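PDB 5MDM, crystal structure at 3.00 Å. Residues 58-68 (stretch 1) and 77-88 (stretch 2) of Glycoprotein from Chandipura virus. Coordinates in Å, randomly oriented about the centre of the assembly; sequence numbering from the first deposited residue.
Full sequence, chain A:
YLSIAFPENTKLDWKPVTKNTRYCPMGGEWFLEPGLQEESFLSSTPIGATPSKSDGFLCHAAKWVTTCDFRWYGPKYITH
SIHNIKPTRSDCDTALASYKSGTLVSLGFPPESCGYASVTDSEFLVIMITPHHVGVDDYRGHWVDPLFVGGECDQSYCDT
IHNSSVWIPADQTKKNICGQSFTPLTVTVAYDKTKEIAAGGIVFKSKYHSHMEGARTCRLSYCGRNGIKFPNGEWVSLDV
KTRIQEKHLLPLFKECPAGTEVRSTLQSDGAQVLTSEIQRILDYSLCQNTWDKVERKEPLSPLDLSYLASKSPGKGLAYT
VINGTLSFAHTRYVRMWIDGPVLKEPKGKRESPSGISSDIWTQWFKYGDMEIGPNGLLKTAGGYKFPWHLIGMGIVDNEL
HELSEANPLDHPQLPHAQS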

ATOM      1  N   LEU A  58      -7.128 -24.069  22.046  1.00127.23           N
ATOM      2  CA  LEU A  58      -8.301 -24.634  22.684  1.00125.41           C
ATOM      3  C   LEU A  58      -7.895 -25.950  23.323  1.00124.64           C
ATOM      4  O   LEU A  58      -7.513 -26.901  22.635  1.00126.96           O
ATOM      5  CB  LEU A  58      -9.435 -24.830  21.678  1.00123.82           C
ATOM      6  CG  LEU A  58     -10.279 -23.586  21.382  1.00115.83           C
ATOM      7  CD1 LEU A  58     -11.214 -23.833  20.210  1.00111.89           C
ATOM      8  CD2 LEU A  58     -11.066 -23.168  22.617  1.00109.62           C
ATOM      9  N   CYS A  59      -7.943 -25.970  24.650  1.00125.54           N
ATOM     10  CA  CYS A  59      -7.626 -27.155  25.427  1.00140.08           C
ATOM     11  C   CYS A  59      -8.911 -27.943  25.678  1.00149.41           C
ATOM     12  O   CYS A  59      -9.741 -27.552  26.504  1.00150.82           O
ATOM     13  CB  CYS A  59      -6.971 -26.745  26.750  1.00140.98           C
ATOM     14  SG  CYS A  59      -6.319 -28.102  27.757  1.00230.60           S
ATOM     15  N   HIS A  60      -9.081 -29.036  24.939  1.00151.27           N
ATOM     16  CA  HIS A  60     -10.246 -29.902  25.092  1.00154.14           C
ATOM     17  C   HIS A  60      -9.930 -31.074  26.012  1.00156.45           C
ATOM     18  O   HIS A  60      -8.863 -31.668  25.920  1.00157.45           O
ATOM     19  CB  HIS A  60     -10.701 -30.434  23.733  1.00156.31           C
ATOM     20  CG  HIS A  60     -11.660 -31.581  23.828  1.00164.67           C
ATOM     21  ND1 HIS A  60     -13.022 -31.405  23.945  1.00165.70           N
ATOM     22  CD2 HIS A  60     -11.452 -32.919  23.836  1.00170.00           C
ATOM     23  CE1 HIS A  60     -13.612 -32.585  24.013  1.00169.25           C
ATOM     24  NE2 HIS A  60     -12.681 -33.521  23.952  1.00170.45           N
ATOM     25  N   ALA A  61     -10.862 -31.411  26.895  1.00157.25           N
ATOM     26  CA  ALA A  61     -10.670 -32.540  27.794  1.00159.25           C
ATOM     27  C   ALA A  61     -11.852 -33.493  27.729  1.00162.48           C
ATOM     28  O   ALA A  61     -13.007 -33.070  27.810  1.00163.49           O
ATOM     29  CB  ALA A  61     -10.457 -32.060  29.217  1.00160.10           C
ATOM     30  N   ALA A  62     -11.560 -34.780  27.580  1.00164.72           N
ATOM     31  CA  ALA A  62     -12.607 -35.794  27.557  1.00157.61           C
ATOM     32  C   ALA A  62     -12.072 -37.141  28.011  1.00150.09           C
ATOM     33  O   ALA A  62     -11.047 -37.605  27.520  1.00152.22           O
ATOM     34  CB  ALA A  62     -13.211 -35.909  26.164  1.00155.46           C
ATOM     35  N   LYS A  63     -12.770 -37.764  28.954  1.00145.06           N
ATOM     36  CA  LYS A  63     -12.424 -39.111  29.389  1.00135.39           C
ATOM     37  C   LYS A  63     -12.925 -40.145  28.384  1.00131.97           C
ATOM     38  O   LYS A  63     -14.104 -40.176  28.051  1.00121.87           O
ATOM     39  CB  LYS A  63     -12.985 -39.392  30.789  1.00122.33           C
ATOM     40  CG  LYS A  63     -12.215 -38.681  31.898  1.00121.38           C
ATOM     41  CD  LYS A  63     -12.783 -38.959  33.282  1.00121.00           C
ATOM     42  CE  LYS A  63     -14.144 -38.311  33.471  1.00124.42           C
ATOM     43  NZ  LYS A  63     -14.636 -38.465  34.869  1.00125.84           N
ATOM     44  N   TRP A  64     -12.019 -40.971  27.880  1.00139.62           N
ATOM     45  CA  TRP A  64     -12.400 -42.082  27.022  1.00152.35           C
ATOM     46  C   TRP A  64     -12.560 -43.321  27.894  1.00156.16           C
ATOM     47  O   TRP A  64     -11.599 -43.798  28.497  1.00156.43           O
ATOM     48  CB  TRP A  64     -11.358 -42.319  25.926  1.00163.92           C
ATOM     49  CG  TRP A  64     -11.252 -41.201  24.920  1.00170.16           C
ATOM     50  CD1 TRP A  64     -11.406 -39.865  25.154  1.00170.48           C
ATOM     51  CD2 TRP A  64     -10.980 -41.332  23.519  1.00173.03           C
ATOM     52  NE1 TRP A  64     -11.239 -39.158  23.990  1.00172.32           N
ATOM     53  CE2 TRP A  64     -10.977 -40.035  22.971  1.00173.32           C
ATOM     54  CE3 TRP A  64     -10.737 -42.421  22.677  1.00177.63           C
ATOM     55  CZ2 TRP A  64     -10.741 -39.797  21.620  1.00177.48           C
ATOM     56  CZ3 TRP A  64     -10.503 -42.182  21.336  1.00180.00           C
ATOM     57  CH2 TRP A  64     -10.505 -40.881  20.822  1.00179.19           C
ATOM     58  N   VAL A  65     -13.787 -43.829  27.964  1.00156.90           N
ATOM     59  CA  VAL A  65     -14.131 -44.891  28.899  1.00154.87           C
ATOM     60  C   VAL A  65     -14.432 -46.222  28.214  1.00156.16           C
ATOM     61  O   VAL A  65     -15.356 -46.325  27.402  1.00152.67           O
ATOM     62  CB  VAL A  65     -15.342 -44.492  29.764  1.00151.98           C
ATOM     63  CG1 VAL A  65     -15.749 -45.639  30.671  1.00153.58           C
ATOM     64  CG2 VAL A  65     -15.023 -43.247  30.577  1.00149.96           C
ATOM     65  N   THR A  66     -13.636 -47.233  28.552  1.00160.53           N
ATOM     66  CA  THR A  66     -13.897 -48.607  28.145  1.00160.76           C
ATOM     67  C   THR A  66     -14.585 -49.333  29.290  1.00155.43           C
ATOM     68  O   THR A  66     -14.005 -49.506  30.364  1.00150.91           O
ATOM     69  CB  THR A  66     -12.598 -49.353  27.796  1.00166.43           C
ATOM     70  OG1 THR A  66     -11.976 -48.731  26.665  1.00175.28           O
ATOM     71  CG2 THR A  66     -12.893 -50.804  27.465  1.00166.90           C
ATOM     72  N   THR A  67     -15.826 -49.750  29.060  1.00160.42           N
ATOM     73  CA  THR A  67     -16.625 -50.379  30.104  1.00163.05           C
ATOM     74  C   THR A  67     -16.827 -51.866  29.850  1.00169.06           C
ATOM     75  O   THR A  67     -17.254 -52.268  28.767  1.00171.92           O
ATOM     76  CB  THR A  67     -18.004 -49.700  30.246  1.00155.25           C
ATOM     77  OG1 THR A  67     -17.833 -48.287  30.431  1.00148.79           O
ATOM     78  CG2 THR A  67     -18.761 -50.276  31.432  1.00147.13           C
ATOM     79  N   CYS A  68     -16.517 -52.676  30.858  1.00173.67           N
ATOM     80  CA  CYS A  68     -16.702 -54.121  30.780  1.00177.87           C
ATOM     81  C   CYS A  68     -17.894 -54.560  31.621  1.00177.93           C
ATOM     82  O   CYS A  68     -17.925 -54.343  32.832  1.00173.37           O
ATOM     83  CB  CYS A  68     -15.438 -54.847  31.248  1.00177.46           C
ATOM     84  SG  CYS A  68     -15.546 -56.654  31.214  1.00360.83           S
ATOM     85  N   TYR A  77     -19.594 -58.251  27.385  1.00211.55           N
ATOM     86  CA  TYR A  77     -20.150 -57.054  26.765  1.00208.69           C
ATOM     87  C   TYR A  77     -19.293 -55.825  27.061  1.00205.16           C
ATOM     88  O   TYR A  77     -19.308 -55.298  28.173  1.00206.64           O
ATOM     89  CB  TYR A  77     -21.595 -56.827  27.216  1.00210.45           C
ATOM     90  CG  TYR A  77     -22.309 -55.730  26.456  1.00214.48           C
ATOM     91  CD1 TYR A  77     -22.371 -55.749  25.067  1.00214.53           C
ATOM     92  CD2 TYR A  77     -22.932 -54.684  27.125  1.00215.14           C
ATOM     93  CE1 TYR A  77     -23.023 -54.752  24.365  1.00213.32           C
ATOM     94  CE2 TYR A  77     -23.590 -53.682  26.432  1.00214.66           C
ATOM     95  CZ  TYR A  77     -23.631 -53.721  25.052  1.00214.19           C
ATOM     96  OH  TYR A  77     -24.282 -52.728  24.358  1.00213.12           O
ATOM     97  N   ILE A  78     -18.546 -55.381  26.056  1.00198.96           N
ATOM     98  CA  ILE A  78     -17.689 -54.209  26.191  1.00189.43           C
ATOM     99  C   ILE A  78     -18.278 -53.025  25.438  1.00187.29           C
ATOM    100  O   ILE A  78     -18.600 -53.132  24.254  1.00191.86           O
ATOM    101  CB  ILE A  78     -16.274 -54.474  25.642  1.00181.68           C
ATOM    102  CG1 ILE A  78     -15.705 -55.773  26.216  1.00180.65           C
ATOM    103  CG2 ILE A  78     -15.353 -53.298  25.940  1.00175.99           C
ATOM    104  CD1 ILE A  78     -15.466 -55.730  27.702  1.00175.96           C
ATOM    105  N   THR A  79     -18.421 -51.897  26.124  1.00178.97           N
ATOM    106  CA  THR A  79     -18.882 -50.677  25.476  1.00172.86           C
ATOM    107  C   THR A  79     -17.801 -49.607  25.524  1.00170.42           C
ATOM    108  O   THR A  79     -16.915 -49.643  26.377  1.00172.23           O
ATOM    109  CB  THR A  79     -20.172 -50.129  26.117  1.00165.40           C
ATOM    110  OG1 THR A  79     -19.969 -49.930  27.520  1.00159.31           O
ATOM    111  CG2 THR A  79     -21.323 -51.099  25.909  1.00163.57           C
ATOM    112  N   HIS A  80     -17.876 -48.661  24.597  1.00166.00           N
ATOM    113  CA  HIS A  80     -16.917 -47.568  24.541  1.00164.48           C
ATOM    114  C   HIS A  80     -17.639 -46.226  24.514  1.00163.15           C
ATOM    115  O   HIS A  80     -18.462 -45.976  23.634  1.00163.48           O
ATOM    116  CB  HIS A  80     -16.022 -47.712  23.310  1.00163.55           C
ATOM    117  CG  HIS A  80     -14.996 -48.797  23.431  1.00158.21           C
ATOM    118  ND1 HIS A  80     -14.516 -49.491  22.342  1.00160.25           N
ATOM    119  CD2 HIS A  80     -14.352 -49.300  24.512  1.00149.22           C
ATOM    120  CE1 HIS A  80     -13.625 -50.378  22.746  1.00154.60           C
ATOM    121  NE2 HIS A  80     -13.505 -50.281  24.057  1.00146.56           N
ATOM    122  N   SER A  81     -17.332 -45.367  25.481  1.00160.69           N
ATOM    123  CA  SER A  81     -17.955 -44.050  25.549  1.00158.30           C
ATOM    124  C   SER A  81     -16.911 -42.947  25.674  1.00160.82           C
ATOM    125  O   SER A  81     -15.743 -43.217  25.946  1.00166.42           O
ATOM    126  CB  SER A  81     -18.929 -43.977  26.727  1.00154.50           C
ATOM    127  OG  SER A  81     -18.244 -44.097  27.961  1.00151.25           O
ATOM    128  N   ILE A  82     -17.334 -41.704  25.460  1.00157.09           N
ATOM    129  CA  ILE A  82     -16.468 -40.547  25.673  1.00150.94           C
ATOM    130  C   ILE A  82     -17.222 -39.459  26.429  1.00148.49           C
ATOM    131  O   ILE A  82     -18.294 -39.033  26.008  1.00147.20           O
ATOM    132  CB  ILE A  82     -15.937 -39.963  24.350  1.00150.35           C
ATOM    133  CG1 ILE A  82     -15.078 -40.990  23.608  1.00147.83           C
ATOM    134  CG2 ILE A  82     -15.132 -38.704  24.618  1.00154.15           C
ATOM    135  CD1 ILE A  82     -14.349 -40.431  22.402  1.00140.78           C
ATOM    136  N   HIS A  83     -16.660 -39.019  27.549  1.00151.52           N
ATOM    137  CA  HIS A  83     -17.301 -38.020  28.394  1.00158.09           C
ATOM    138  C   HIS A  83     -16.513 -36.717  28.408  1.00157.35           C
ATOM    139  O   HIS A  83     -15.436 -36.641  28.996  1.00161.91           O
ATOM    140  CB  HIS A  83     -17.445 -38.545  29.826  1.00162.14           C
ATOM    141  CG  HIS A  83     -18.174 -39.848  29.922  1.00166.36           C
ATOM    142  ND1 HIS A  83     -19.063 -40.278  28.960  1.00167.10           N
ATOM    143  CD2 HIS A  83     -18.141 -40.820  30.865  1.00170.84           C
ATOM    144  CE1 HIS A  83     -19.548 -41.457  29.307  1.00170.94           C
ATOM    145  NE2 HIS A  83     -19.004 -41.809  30.458  1.00173.81           N
ATOM    146  N   ASN A  84     -17.055 -35.692  27.759  1.00149.48           N
ATOM    147  CA  ASN A  84     -16.438 -34.374  27.779  1.00149.11           C
ATOM    148  C   ASN A  84     -16.421 -33.798  29.187  1.00146.84           C
ATOM    149  O   ASN A  84     -17.450 -33.759  29.857  1.00142.99           O
ATOM    150  CB  ASN A  84     -17.175 -33.419  26.839  1.00152.40           C
ATOM    151  CG  ASN A  84     -16.960 -33.755  25.378  1.00160.35           C
ATOM    152  OD1 ASN A  84     -15.960 -34.372  25.009  1.00167.89           O
ATOM    153  ND2 ASN A  84     -17.900 -33.347  24.533  1.00158.92           N
ATOM    154  N   ILE A  85     -15.246 -33.369  29.640  1.00148.86           N
ATOM    155  CA  ILE A  85     -15.124 -32.712  30.939  1.00147.45           C
ATOM    156  C   ILE A  85     -14.300 -31.437  30.819  1.00152.78           C
ATOM    157  O   ILE A  85     -13.551 -31.263  29.858  1.00153.03           O
ATOM    158  CB  ILE A  85     -14.477 -33.629  32.002  1.00132.62           C
ATOM    159  CG1 ILE A  85     -13.033 -33.958  31.620  1.00121.82           C
ATOM    160  CG2 ILE A  85     -15.296 -34.895  32.193  1.00129.15           C
ATOM    161  CD1 ILE A  85     -12.287 -34.722  32.686  1.00112.31           C
ATOM    162  N   LYS A  86     -14.440 -30.544  31.792  1.00155.42           N
ATOM    163  CA  LYS A  86     -13.657 -29.315  31.793  1.00154.88           C
ATOM    164  C   LYS A  86     -12.269 -29.582  32.355  1.00155.89           C
ATOM    165  O   LYS A  86     -12.132 -30.104  33.461  1.00163.26           O
ATOM    166  CB  LYS A  86     -14.350 -28.216  32.596  1.00153.36           C
ATOM    167  CG  LYS A  86     -13.603 -26.892  32.575  1.00150.95           C
ATOM    168  CD  LYS A  86     -14.376 -25.798  33.283  1.00146.40           C
ATOM    169  CE  LYS A  86     -13.595 -24.504  33.280  1.00141.10           C
ATOM    170  NZ  LYS A  86     -14.349 -23.408  33.946  1.00142.74           N
ATOM    171  N   PRO A  87     -11.231 -29.228  31.586  1.00146.17           N
ATOM    172  CA  PRO A  87      -9.847 -29.474  31.998  1.00141.51           C
ATOM    173  C   PRO A  87      -9.423 -28.552  33.127  1.00138.52           C
ATOM    174  O   PRO A  87      -9.929 -27.435  33.235  1.00139.90           O
ATOM    175  CB  PRO A  87      -9.049 -29.143  30.736  1.00143.07           C
ATOM    176  CG  PRO A  87      -9.894 -28.156  30.012  1.00142.71           C
ATOM    177  CD  PRO A  87     -11.312 -28.561  30.275  1.00141.70           C
ATOM    178  N   THR A  88      -8.509 -29.024  33.965  1.00141.34           N
ATOM    179  CA  THR A  88      -7.899 -28.172  34.971  1.00149.62           C
ATOM    180  C   THR A  88      -6.820 -27.355  34.277  1.00154.21           C
ATOM    181  O   THR A  88      -6.489 -27.615  33.120  1.00153.87           O
ATOM    182  CB  THR A  88      -7.255 -28.992  36.101  1.00145.79           C
ATOM    183  OG1 THR A  88      -6.040 -29.587  35.629  1.00145.15           O
ATOM    184  CG2 THR A  88      -8.202 -30.081  36.580  1.00141.25           C
TER

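Two neighbouring strands of the Chandipura virus glycoprotein pair here as an antiparallel β-ladder, in which backbone hydrogen bonds set the register and side chains meet in cross-strand pairs on the two faces of the sheet. The wide pairs carry the bonds. In Lys-63 with His-83, Val-65 with Ser-81 and Thr-67 with Thr-79, each residue gives its N to the other's O, and all six N-to-O distances are 2.9 Å. The narrow pairs that alternate with them lack such bonds, but there the CA atoms approach the opposing carbonyls: Ile-82 CA lies 3.4 Å from Lys-63 O, and Ile-78 CA 3.3 Å from Thr-67 O.

Because side chains alternate along a strand, Ala-62, Trp-64, Thr-66 and Cys-68 share a face with Asn-84, Ile-82, His-80 and Ile-78. Ile-82 is the clearest case of packing there. Its CD1 sits over the face of the Trp-64 indole, 3.4 Å from Trp-64 CE2, in a CH-π contact, while its CG2 reaches Ala-62 CB at 3.7 Å. Farther along, Ile-78 CD1 rests 3.6 Å from Cys-68 SG.

On the other face, Val-65 CB meets Ser-81 OG at 3.4 Å. Beyond the regular ladder, the CA-to-CB bond of Pro-87 points toward the first strand, and its CB packs 3.6 Å from Ala-61 CB, so apolar contact reaches into the loop.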